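Local atomic coordinates of carbon monoxide oxidation system transcription regulator CooA-1 (Carboxydothermus hydrogenoformans, PDB entry 6CPB), a protein that probably binds DNA as a heme-containing, carbon monoxide-sensing transcription regulator, of which this chain is the N-terminal heme-binding domain. Residues A[43-57]-A[82-96]. Sequence-based numbering, arbitrary orientation. Where two conformers were deposited one is given.
Sequences NLVFLVKSGRVRVYL and FIQAMEDTTILYTDI
Residues 43-57 and 82-96 form the corner of the cyclic nucleotide-binding (cupin-like) jelly roll, where two antiparallel strands bend together from one sheet into the other. L44-V48 pairs with I91-D95, and V53-Y56 with F82-A85. The bend begins at a classic beta bulge: T90 O receives both K49 N (2.8 Å) and S50 N. Next comes G51, where glycine suits a positive phi (99°) and a CA set tight against D88 O and T89 OG1. T89 OG1 itself donates to E87 O and accepts R52 N at 3.2 Å, so one hydroxyl ties the turn 86-88 to the facing strand.

R52 is long enough to reach round this turn: its NE meets E87 OE1 at 3.0 Å in a salt bridge, from above the carboxylate plane, while M86 CE lies over one guanidinium face. A water joins R52 NH2, E87 OE1 and M86 O. Further on, R54 bends at chi3 (66°) to bring NH2 within 2.9 Å of Q84 OE1. That oxygen lies in the plane of the guanidinium, and NH2 stands over the centre of the Y56 ring, 3.5 Å above its plane. The opposite face of that ring takes F82 CB in a CH-pi contact, 3.3 Å from the centroid; the two aromatic planes are nearly parallel but slid apart.

Between the sheets, the large F46 ring spans the gap to branched aliphatics of the other sheet: its CZ touches I83 CG2 at 4.0 Å, and V53 packs on the same methyl. I91 CD1 reaches F46 CB. At the far end, N43 O accepts I96 N, and the N43 side chain crosses I96 at a slant, its CG 3.6 Å from I96 CG2, beside H78, an axial heme ligand. In the conformer given, D95, the N-cap of helix 96-105, accepts N98 N with OD2. Strands 25-29 and 74-76 flank the first ladder, 34-36 and 62-70 the second, where E63 also holds R54.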
loop_
_atom_site.group_PDB
_atom_site.type_symbol
_atom_site.label_atom_id
_atom_site.label_comp_id
_atom_site.label_asym_id
_atom_site.label_seq_id
_atom_site.Cartn_x
_atom_site.Cartn_y
_atom_site.Cartn_z
ATOM N N ASN A 43 0.842 14.183 10.020
ATOM C CA ASN A 43 0.595 12.838 9.507
ATOM C C ASN A 43 -0.917 12.649 9.457
ATOM O O ASN A 43 -1.577 12.502 10.492
ATOM C CB ASN A 43 1.266 11.802 10.401
ATOM C CG ASN A 43 1.297 10.445 9.761
ATOM O OD1 ASN A 43 0.522 10.174 8.848
ATOM N ND2 ASN A 43 2.204 9.586 10.216
ATOM N N LEU A 44 -1.466 12.707 8.253
ATOM C CA LEU A 44 -2.897 12.786 8.043
ATOM C C LEU A 44 -3.329 11.762 7.007
ATOM O O LEU A 44 -2.556 11.372 6.125
ATOM C CB LEU A 44 -3.279 14.172 7.483
ATOM C CG LEU A 44 -2.789 15.442 8.154
ATOM C CD1 LEU A 44 -3.048 16.592 7.186
ATOM C CD2 LEU A 44 -3.505 15.651 9.477
ATOM N N VAL A 45 -4.593 11.367 7.102
ATOM C CA VAL A 45 -5.270 10.558 6.101
ATOM C C VAL A 45 -6.341 11.428 5.474
ATOM O O VAL A 45 -7.058 12.134 6.188
ATOM C CB VAL A 45 -5.881 9.310 6.759
ATOM C CG1 VAL A 45 -6.767 8.559 5.798
ATOM C CG2 VAL A 45 -4.766 8.425 7.296
ATOM N N PHE A 46 -6.435 11.407 4.151
ATOM C CA PHE A 46 -7.438 12.200 3.460
ATOM C C PHE A 46 -8.182 11.371 2.431
ATOM O O PHE A 46 -7.609 10.498 1.778
ATOM C CB PHE A 46 -6.851 13.462 2.816
ATOM C CG PHE A 46 -5.995 13.194 1.614
ATOM C CD1 PHE A 46 -4.647 12.930 1.757
ATOM C CD2 PHE A 46 -6.548 13.196 0.337
ATOM C CE1 PHE A 46 -3.857 12.671 0.630
ATOM C CE2 PHE A 46 -5.777 12.937 -0.775
ATOM C CZ PHE A 46 -4.434 12.679 -0.634
ATOM N N LEU A 47 -9.466 11.686 2.301
ATOM C CA LEU A 47 -10.405 11.039 1.404
ATOM C C LEU A 47 -10.859 12.072 0.374
ATOM O O LEU A 47 -11.239 13.182 0.747
ATOM C CB LEU A 47 -11.602 10.565 2.259
ATOM C CG LEU A 47 -12.814 9.937 1.599
ATOM C CD1 LEU A 47 -12.423 8.835 0.611
ATOM C CD2 LEU A 47 -13.719 9.390 2.696
ATOM N N VAL A 48 -10.820 11.710 -0.908
ATOM C CA VAL A 48 -11.345 12.582 -1.956
ATOM C C VAL A 48 -12.867 12.475 -1.947
ATOM O O VAL A 48 -13.434 11.447 -2.323
ATOM C CB VAL A 48 -10.774 12.233 -3.333
ATOM C CG1 VAL A 48 -11.289 13.219 -4.372
ATOM C CG2 VAL A 48 -9.257 12.247 -3.309
ATOM N N LYS A 49 -13.532 13.535 -1.499
ATOM C CA LYS A 49 -14.989 13.557 -1.475
ATOM C C LYS A 49 -15.566 13.877 -2.852
ATOM O O LYS A 49 -16.557 13.279 -3.278
ATOM C CB LYS A 49 -15.459 14.581 -0.438
ATOM C CG LYS A 49 -16.964 14.754 -0.351
ATOM C CD LYS A 49 -17.341 15.687 0.784
ATOM C CE LYS A 49 -18.832 15.980 0.801
ATOM N NZ LYS A 49 -19.177 16.794 1.998
ATOM N N SER A 50 -14.957 14.824 -3.554
ATOM C CA SER A 50 -15.327 15.150 -4.923
ATOM C C SER A 50 -14.082 15.667 -5.623
ATOM O O SER A 50 -13.183 16.219 -4.984
ATOM C CB SER A 50 -16.449 16.190 -4.970
ATOM O OG SER A 50 -16.051 17.389 -4.345
ATOM N N GLY A 51 -14.030 15.480 -6.940
ATOM C CA GLY A 51 -12.882 15.898 -7.718
ATOM C C GLY A 51 -11.937 14.758 -8.007
ATOM O O GLY A 51 -12.355 13.610 -8.150
ATOM N N ARG A 52 -10.659 15.078 -8.157
ATOM C CA ARG A 52 -9.689 14.126 -8.679
ATOM C C ARG A 52 -8.318 14.690 -8.359
ATOM O O ARG A 52 -8.094 15.890 -8.548
ATOM C CB ARG A 52 -9.878 13.989 -10.189
ATOM C CG ARG A 52 -9.012 12.930 -10.833
ATOM C CD ARG A 52 -9.479 12.674 -12.248
ATOM N NE ARG A 52 -9.210 13.840 -13.076
ATOM C CZ ARG A 52 -8.495 13.847 -14.197
ATOM N NH1 ARG A 52 -7.972 12.732 -14.688
ATOM N NH2 ARG A 52 -8.325 14.990 -14.836
ATOM N N VAL A 53 -7.412 13.845 -7.863
ATOM C CA VAL A 53 -6.082 14.306 -7.491
ATOM C C VAL A 53 -5.014 13.409 -8.100
ATOM O O VAL A 53 -5.235 12.225 -8.374
ATOM C CB VAL A 53 -5.882 14.428 -5.965
ATOM C CG1 VAL A 53 -6.951 15.316 -5.342
ATOM C CG2 VAL A 53 -5.874 13.085 -5.313
ATOM N N ARG A 54 -3.837 13.996 -8.290
ATOM C CA ARG A 54 -2.681 13.313 -8.836
ATOM C C ARG A 54 -1.636 13.188 -7.745
ATOM O O ARG A 54 -1.265 14.186 -7.126
ATOM C CB ARG A 54 -2.131 14.120 -10.018
ATOM C CG ARG A 54 -1.017 13.437 -10.785
ATOM C CD ARG A 54 -0.619 14.218 -12.024
ATOM N NE ARG A 54 -0.005 15.504 -11.702
ATOM C CZ ARG A 54 1.305 15.744 -11.678
ATOM N NH1 ARG A 54 2.189 14.797 -11.953
ATOM N NH2 ARG A 54 1.738 16.960 -11.384
ATOM N N VAL A 55 -1.138 11.973 -7.553
ATOM C CA VAL A 55 -0.038 11.691 -6.640
ATOM C C VAL A 55 1.213 11.564 -7.494
ATOM O O VAL A 55 1.205 10.842 -8.496
ATOM C CB VAL A 55 -0.290 10.394 -5.853
ATOM C CG1 VAL A 55 0.830 10.145 -4.875
ATOM C CG2 VAL A 55 -1.627 10.458 -5.126
ATOM N N TYR A 56 2.279 12.266 -7.119
ATOM C CA TYR A 56 3.468 12.275 -7.959
ATOM C C TYR A 56 4.729 12.492 -7.136
ATOM O O TYR A 56 4.691 12.900 -5.966
ATOM C CB TYR A 56 3.352 13.337 -9.064
ATOM C CG TYR A 56 3.316 14.775 -8.608
ATOM C CD1 TYR A 56 2.134 15.357 -8.176
ATOM C CD2 TYR A 56 4.449 15.563 -8.647
ATOM C CE1 TYR A 56 2.086 16.675 -7.788
ATOM C CE2 TYR A 56 4.411 16.901 -8.258
ATOM C CZ TYR A 56 3.228 17.450 -7.831
ATOM O OH TYR A 56 3.170 18.771 -7.421
ATOM N N LEU A 57 5.859 12.184 -7.771
ATOM C CA LEU A 57 7.180 12.445 -7.225
ATOM C C LEU A 57 7.851 13.491 -8.103
ATOM O O LEU A 57 7.804 13.398 -9.326
ATOM C CB LEU A 57 8.011 11.149 -7.219
ATOM C CG LEU A 57 9.495 11.150 -6.822
ATOM C CD1 LEU A 57 9.938 9.760 -6.413
ATOM C CD2 LEU A 57 10.413 11.592 -7.975
ATOM N N PHE A 82 3.983 14.147 -3.496
ATOM C CA PHE A 82 3.204 15.342 -3.752
ATOM C C PHE A 82 1.809 14.935 -4.193
ATOM O O PHE A 82 1.621 13.899 -4.833
ATOM C CB PHE A 82 3.811 16.144 -4.920
ATOM C CG PHE A 82 5.168 16.757 -4.651
ATOM C CD1 PHE A 82 6.329 16.009 -4.730
ATOM C CD2 PHE A 82 5.276 18.102 -4.353
ATOM C CE1 PHE A 82 7.575 16.606 -4.495
ATOM C CE2 PHE A 82 6.499 18.686 -4.112
ATOM C CZ PHE A 82 7.647 17.942 -4.195
ATOM N N ILE A 83 0.835 15.781 -3.878
ATOM C CA ILE A 83 -0.554 15.556 -4.263
ATOM C C ILE A 83 -1.111 16.863 -4.806
ATOM O O ILE A 83 -1.047 17.891 -4.125
ATOM C CB ILE A 83 -1.412 15.031 -3.097
ATOM C CG1 ILE A 83 -0.850 13.697 -2.558
ATOM C CG2 ILE A 83 -2.841 14.791 -3.568
ATOM C CD1 ILE A 83 -0.185 13.808 -1.258
ATOM N N GLN A 84 -1.662 16.814 -6.023
ATOM C CA GLN A 84 -2.170 17.983 -6.735
ATOM C C GLN A 84 -3.600 17.759 -7.222
ATOM O O GLN A 84 -3.938 16.687 -7.720
ATOM C CB GLN A 84 -1.268 18.282 -7.939
ATOM C CG GLN A 84 -1.763 19.422 -8.816
ATOM C CD GLN A 84 -0.884 19.632 -10.003
ATOM O OE1 GLN A 84 -0.556 18.680 -10.712
ATOM N NE2 GLN A 84 -0.477 20.870 -10.228
ATOM N N ALA A 85 -4.430 18.794 -7.120
ATOM C CA ALA A 85 -5.791 18.712 -7.643
ATOM C C ALA A 85 -5.783 18.778 -9.171
ATOM O O ALA A 85 -5.162 19.666 -9.760
ATOM C CB ALA A 85 -6.627 19.859 -7.088
ATOM N N MET A 86 -6.506 17.865 -9.809
ATOM C CA MET A 86 -6.630 17.851 -11.262
ATOM C C MET A 86 -7.881 18.571 -11.739
ATOM O O MET A 86 -8.028 18.847 -12.933
ATOM C CB MET A 86 -6.634 16.409 -11.772
ATOM C CG MET A 86 -5.354 15.685 -11.436
ATOM S SD MET A 86 -5.220 14.043 -12.160
ATOM C CE MET A 86 -4.788 14.487 -13.832
ATOM N N GLU A 87 -8.776 18.877 -10.815
ATOM C CA GLU A 87 -9.979 19.668 -11.025
ATOM C C GLU A 87 -10.358 20.180 -9.643
ATOM O O GLU A 87 -9.751 19.790 -8.643
ATOM C CB GLU A 87 -11.102 18.822 -11.611
ATOM C CG GLU A 87 -11.401 17.624 -10.788
ATOM C CD GLU A 87 -11.863 16.435 -11.584
ATOM O OE1 GLU A 87 -11.176 16.088 -12.570
ATOM O OE2 GLU A 87 -12.881 15.824 -11.179
ATOM N N ASP A 88 -11.382 21.020 -9.569
ATOM C CA ASP A 88 -11.855 21.459 -8.263
ATOM C C ASP A 88 -12.173 20.231 -7.414
ATOM O O ASP A 88 -12.868 19.313 -7.858
ATOM C CB ASP A 88 -13.098 22.331 -8.420
ATOM C CG ASP A 88 -12.799 23.685 -9.049
ATOM O OD1 ASP A 88 -11.608 24.023 -9.254
ATOM O OD2 ASP A 88 -13.768 24.405 -9.356
ATOM N N THR A 89 -11.656 20.219 -6.186
ATOM C CA THR A 89 -11.657 19.032 -5.338
ATOM C C THR A 89 -12.006 19.409 -3.904
ATOM O O THR A 89 -11.573 20.451 -3.407
ATOM C CB THR A 89 -10.264 18.385 -5.403
ATOM O OG1 THR A 89 -10.051 17.841 -6.701
ATOM C CG2 THR A 89 -10.081 17.273 -4.389
ATOM N N THR A 90 -12.778 18.547 -3.246
ATOM C CA THR A 90 -12.993 18.623 -1.807
ATOM C C THR A 90 -12.474 17.348 -1.178
ATOM O O THR A 90 -12.744 16.255 -1.675
ATOM C CB THR A 90 -14.483 18.785 -1.482
ATOM O OG1 THR A 90 -14.945 20.022 -2.034
ATOM C CG2 THR A 90 -14.738 18.801 0.018
ATOM N N ILE A 91 -11.748 17.500 -0.075
ATOM C CA ILE A 91 -11.273 16.364 0.704
ATOM C C ILE A 91 -11.831 16.423 2.117
ATOM O O ILE A 91 -12.198 17.483 2.631
ATOM C CB ILE A 91 -9.744 16.247 0.767
ATOM C CG1 ILE A 91 -9.151 17.306 1.704
ATOM C CG2 ILE A 91 -9.145 16.283 -0.633
ATOM C CD1 ILE A 91 -7.634 17.242 1.833
ATOM N N LEU A 92 -11.867 15.248 2.740
ATOM C CA LEU A 92 -12.052 15.083 4.177
ATOM C C LEU A 92 -10.745 14.536 4.730
ATOM O O LEU A 92 -10.179 13.609 4.150
ATOM C CB LEU A 92 -13.185 14.089 4.464
ATOM C CG LEU A 92 -14.579 14.546 4.040
ATOM C CD1 LEU A 92 -15.592 13.462 4.369
ATOM C CD2 LEU A 92 -14.970 15.864 4.712
ATOM N N TYR A 93 -10.264 15.083 5.851
ATOM C CA TYR A 93 -9.006 14.601 6.416
ATOM C C TYR A 93 -9.065 14.498 7.934
ATOM O O TYR A 93 -9.821 15.208 8.599
ATOM C CB TYR A 93 -7.805 15.468 5.995
ATOM C CG TYR A 93 -7.842 16.897 6.483
ATOM C CD1 TYR A 93 -8.479 17.871 5.747
ATOM C CD2 TYR A 93 -7.220 17.275 7.663
ATOM C CE1 TYR A 93 -8.506 19.178 6.161
ATOM C CE2 TYR A 93 -7.231 18.591 8.085
ATOM C CZ TYR A 93 -7.891 19.530 7.332
ATOM O OH TYR A 93 -7.927 20.844 7.726
ATOM N N THR A 94 -8.232 13.611 8.467
ATOM C CA THR A 94 -8.085 13.460 9.911
ATOM C C THR A 94 -6.673 12.971 10.205
ATOM O O THR A 94 -5.977 12.489 9.325
ATOM C CB THR A 94 -9.165 12.523 10.476
ATOM O OG1 THR A 94 -9.226 12.654 11.899
ATOM C CG2 THR A 94 -8.905 11.064 10.148
ATOM N N ASP A 95 -6.244 13.111 11.454
ATOM C CA ASP A 95 -4.908 12.655 11.813
ATOM C C ASP A 95 -4.846 11.130 11.828
ATOM O O ASP A 95 -5.845 10.447 12.068
ATOM C CB ASP A 95 -4.508 13.190 13.183
ATOM C CG ASP A 95 -5.430 12.712 14.274
ATOM O OD1 ASP A 95 -6.505 13.322 14.443
ATOM O OD2 ASP A 95 -5.102 11.701 14.934
ATOM N N ILE A 96 -3.642 10.598 11.590
ATOM C CA ILE A 96 -3.478 9.155 11.401
ATOM C C ILE A 96 -3.943 8.360 12.620
ATOM O O ILE A 96 -4.571 7.305 12.473
ATOM C CB ILE A 96 -2.032 8.813 10.987
ATOM C CG1 ILE A 96 -1.949 7.346 10.554
ATOM C CG2 ILE A 96 -1.039 9.120 12.116
ATOM C CD1 ILE A 96 -0.622 6.946 9.964
HETATM O O HOH W 1 -15.198 18.983 -6.397
HETATM O O HOH W 2 -10.171 17.195 -14.705
#